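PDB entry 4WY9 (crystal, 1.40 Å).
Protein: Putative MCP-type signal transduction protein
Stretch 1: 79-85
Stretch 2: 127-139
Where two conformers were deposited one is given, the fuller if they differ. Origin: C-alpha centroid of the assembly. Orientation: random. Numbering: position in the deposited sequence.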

# COMPACT_ATOMS: atom_id res chain seq x y z
N THR A 79 -4.43 -11.31 2.46
CA THR A 79 -4.39 -11.80 1.10
C THR A 79 -5.81 -12.20 0.74
O THR A 79 -6.53 -12.73 1.58
CB THR A 79 -3.41 -13.01 0.96
OG1 THR A 79 -2.03 -12.53 1.15
CG2 THR A 79 -3.56 -13.71 -0.36
N TYR A 80 -6.22 -11.92 -0.48
CA TYR A 80 -7.59 -12.28 -0.90
C TYR A 80 -7.69 -12.74 -2.32
O TYR A 80 -7.01 -12.22 -3.21
CB TYR A 80 -8.57 -11.12 -0.66
CG TYR A 80 -8.05 -9.78 -1.12
CD1 TYR A 80 -8.24 -9.34 -2.44
CD2 TYR A 80 -7.37 -8.93 -0.26
CE1 TYR A 80 -7.78 -8.11 -2.84
CE2 TYR A 80 -6.88 -7.70 -0.67
CZ TYR A 80 -7.10 -7.30 -1.97
OH TYR A 80 -6.62 -6.06 -2.40
N LEU A 81 -8.56 -13.72 -2.54
CA LEU A 81 -8.98 -14.16 -3.85
C LEU A 81 -10.47 -13.93 -3.97
O LEU A 81 -11.26 -14.56 -3.26
CB LEU A 81 -8.64 -15.62 -4.12
CG LEU A 81 -9.09 -16.12 -5.49
CD1 LEU A 81 -8.40 -15.40 -6.63
CD2 LEU A 81 -8.85 -17.61 -5.62
N TYR A 82 -10.86 -13.04 -4.88
CA TYR A 82 -12.26 -12.77 -5.20
C TYR A 82 -12.55 -13.46 -6.52
O TYR A 82 -11.86 -13.23 -7.50
CB TYR A 82 -12.47 -11.26 -5.27
CG TYR A 82 -13.80 -10.78 -5.82
CD1 TYR A 82 -14.99 -11.45 -5.57
CD2 TYR A 82 -13.86 -9.63 -6.59
CE1 TYR A 82 -16.19 -10.99 -6.09
CE2 TYR A 82 -15.04 -9.17 -7.10
CZ TYR A 82 -16.20 -9.85 -6.86
OH TYR A 82 -17.38 -9.35 -7.38
N LEU A 83 -13.54 -14.35 -6.55
CA LEU A 83 -13.98 -14.97 -7.79
C LEU A 83 -15.38 -14.49 -8.15
O LEU A 83 -16.28 -14.55 -7.30
CB LEU A 83 -13.97 -16.49 -7.69
CG LEU A 83 -12.59 -17.12 -7.45
CD1 LEU A 83 -12.71 -18.62 -7.33
CD2 LEU A 83 -11.61 -16.79 -8.53
N ILE A 84 -15.58 -14.03 -9.37
CA ILE A 84 -16.84 -13.42 -9.77
C ILE A 84 -17.96 -14.43 -9.97
O ILE A 84 -19.15 -14.10 -9.74
CB ILE A 84 -16.68 -12.60 -11.09
CG1 ILE A 84 -15.43 -11.73 -11.03
CG2 ILE A 84 -17.91 -11.78 -11.39
CD1 ILE A 84 -15.05 -11.20 -12.42
N ASP A 85 -17.63 -15.65 -10.40
CA ASP A 85 -18.67 -16.64 -10.68
C ASP A 85 -18.11 -18.05 -10.47
O ASP A 85 -18.00 -18.81 -11.42
CB ASP A 85 -19.27 -16.44 -12.05
CG ASP A 85 -20.48 -17.34 -12.30
OD1 ASP A 85 -21.22 -17.69 -11.35
OD2 ASP A 85 -20.73 -17.65 -13.47
N GLU A 127 -16.18 -5.38 1.71
CA GLU A 127 -15.16 -4.33 1.65
C GLU A 127 -14.09 -4.72 0.63
O GLU A 127 -13.53 -3.88 -0.06
CB GLU A 127 -14.54 -4.13 3.01
CG GLU A 127 -13.54 -3.02 3.09
CD GLU A 127 -13.32 -2.53 4.53
OE1 GLU A 127 -12.38 -2.96 5.12
OE2 GLU A 127 -14.17 -1.80 5.04
N ILE A 128 -13.81 -6.03 0.50
CA ILE A 128 -12.82 -6.49 -0.45
C ILE A 128 -13.34 -6.35 -1.90
O ILE A 128 -12.66 -5.82 -2.77
CB ILE A 128 -12.41 -7.95 -0.18
CG1 ILE A 128 -11.77 -8.09 1.20
CG2 ILE A 128 -11.46 -8.45 -1.28
CD1 ILE A 128 -10.52 -7.28 1.38
N ALA A 129 -14.55 -6.83 -2.14
CA ALA A 129 -15.11 -6.80 -3.46
C ALA A 129 -15.31 -5.39 -3.98
O ALA A 129 -15.25 -5.15 -5.18
CB ALA A 129 -16.43 -7.58 -3.51
N ASN A 130 -15.53 -4.45 -3.07
CA ASN A 130 -15.78 -3.07 -3.44
C ASN A 130 -14.56 -2.16 -3.46
O ASN A 130 -14.67 -0.97 -3.72
CB ASN A 130 -16.86 -2.50 -2.51
CG ASN A 130 -18.25 -3.12 -2.73
OD1 ASN A 130 -18.56 -3.56 -3.84
ND2 ASN A 130 -19.03 -3.23 -1.69
N LEU A 131 -13.36 -2.74 -3.25
CA LEU A 131 -12.14 -1.95 -3.35
C LEU A 131 -12.03 -1.31 -4.73
O LEU A 131 -12.39 -1.93 -5.75
CB LEU A 131 -10.93 -2.82 -3.12
CG LEU A 131 -10.64 -3.33 -1.72
CD1 LEU A 131 -9.52 -4.36 -1.78
CD2 LEU A 131 -10.27 -2.20 -0.79
N GLN A 132 -11.51 -0.09 -4.77
CA GLN A 132 -11.28 0.57 -6.05
C GLN A 132 -10.41 -0.25 -7.01
O GLN A 132 -10.69 -0.32 -8.19
CB GLN A 132 -10.70 1.96 -5.86
CG GLN A 132 -10.71 2.80 -7.11
CD GLN A 132 -12.13 3.11 -7.59
OE1 GLN A 132 -12.94 3.59 -6.82
NE2 GLN A 132 -12.42 2.82 -8.81
N VAL A 133 -9.35 -0.88 -6.50
CA VAL A 133 -8.49 -1.66 -7.40
C VAL A 133 -9.27 -2.83 -8.00
O VAL A 133 -9.04 -3.18 -9.16
CB VAL A 133 -7.17 -2.17 -6.72
CG1 VAL A 133 -6.19 -1.04 -6.46
CG2 VAL A 133 -7.41 -2.99 -5.47
N VAL A 134 -10.16 -3.43 -7.22
CA VAL A 134 -10.96 -4.54 -7.70
C VAL A 134 -11.92 -4.06 -8.78
O VAL A 134 -12.07 -4.68 -9.83
CB VAL A 134 -11.73 -5.25 -6.58
CG1 VAL A 134 -12.74 -6.21 -7.11
CG2 VAL A 134 -10.74 -5.92 -5.62
N GLN A 135 -12.59 -2.94 -8.51
CA GLN A 135 -13.52 -2.41 -9.48
C GLN A 135 -12.83 -1.99 -10.76
O GLN A 135 -13.35 -2.20 -11.87
CB GLN A 135 -14.33 -1.31 -8.87
CG GLN A 135 -15.27 -1.87 -7.79
CD GLN A 135 -16.22 -3.04 -8.31
OE1 GLN A 135 -16.91 -2.91 -9.35
NE2 GLN A 135 -16.23 -4.19 -7.61
N ASP A 136 -11.65 -1.39 -10.63
CA ASP A 136 -10.88 -1.01 -11.82
C ASP A 136 -10.48 -2.22 -12.64
O ASP A 136 -10.51 -2.18 -13.86
CB ASP A 136 -9.65 -0.22 -11.42
CG ASP A 136 -9.96 1.17 -10.93
OD1 ASP A 136 -11.10 1.65 -11.14
OD2 ASP A 136 -9.06 1.78 -10.33
N ILE A 137 -10.07 -3.30 -11.98
CA ILE A 137 -9.71 -4.52 -12.70
C ILE A 137 -10.93 -5.06 -13.47
O ILE A 137 -10.82 -5.39 -14.65
CB ILE A 137 -9.14 -5.57 -11.74
CG1 ILE A 137 -7.75 -5.18 -11.30
CG2 ILE A 137 -9.09 -6.95 -12.40
CD1 ILE A 137 -7.17 -5.95 -10.16
N LEU A 138 -12.06 -5.18 -12.79
CA LEU A 138 -13.25 -5.75 -13.43
C LEU A 138 -13.63 -4.94 -14.65
O LEU A 138 -14.05 -5.51 -15.67
CB LEU A 138 -14.42 -5.81 -12.46
CG LEU A 138 -14.25 -6.71 -11.25
CD1 LEU A 138 -15.49 -6.86 -10.46
CD2 LEU A 138 -13.66 -8.06 -11.55
N LYS A 139 -13.48 -3.62 -14.57
CA LYS A 139 -13.88 -2.74 -15.67
C LYS A 139 -12.86 -2.67 -16.80
O LYS A 139 -13.26 -2.55 -17.96
CB LYS A 139 -14.16 -1.32 -15.09
CG LYS A 139 -14.49 -0.24 -16.13
CD LYS A 139 -15.90 -0.42 -16.62
CE LYS A 139 -16.24 0.54 -17.77
NZ LYS A 139 -15.39 0.24 -18.97
O HOH W 1 -17.88 -6.73 -7.71

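Residues 79-85, mostly strand, pack against 127-139 through side chains alone; no direct hydrogen bond crosses, and the contact buries 392 Å², both sides summed. The strand and helix 132-139 run in broadly the same direction, 39° apart, with axes 11.7 Å apart at closest approach, a gap the side chains fill. Strand alternation sets the pattern: Tyr80 and Tyr82 point toward the other stretch, while Leu81 between them points away.

Each tyrosine ring offers a face to a methyl group. Ile128 CG2 sits over one face of Tyr80, 3.9 Å from the ring centroid and 27° off the normal, with its shortest contact, 3.5 Å, to Tyr80 CD1. Farther along the same ring, Leu131 CD1 comes within 3.8 Å of Tyr80 CZ and 3.4 Å of Tyr80 OH; that hydroxyl is hydrogen-bonded elsewhere in the structure.

Tyr82 fills a hollow lined by Ala129, Val134 and Leu138. The backbones come closest in register here, Tyr82 CA to Ala129 CA being 6.8 Å. Ala129 CB lies over a face of the Tyr82 ring, 4.2 Å from the ring centroid and only 15° off the normal. Val134 CG1 meets the ring edge, 3.6 Å from Tyr82 CD2, and Leu138 CD1 approaches obliquely, 4.1 Å from Tyr82 CE2.

Val134 and Leu138 lie four residues apart, about one helical turn, and both point toward the strand; the backbone bond from Leu138 N to Val134 O (3.0 Å) belongs to that turn. Leu138 also meets Ile84 at the more open end: the CA-to-CB bond of Ile84 points sideways, but the end of the side chain comes nearer, Ile84 CD1 lying 3.5 Å from Leu138 CD2.

Beyond the apolar packing, a water oxygen lies 2.7 Å from Tyr82 OH and 3.0 Å from Gln135 NE2, bridging the two and accepting from the amide. Gln135 NE2 also donates to Ala129 O at 2.8 Å.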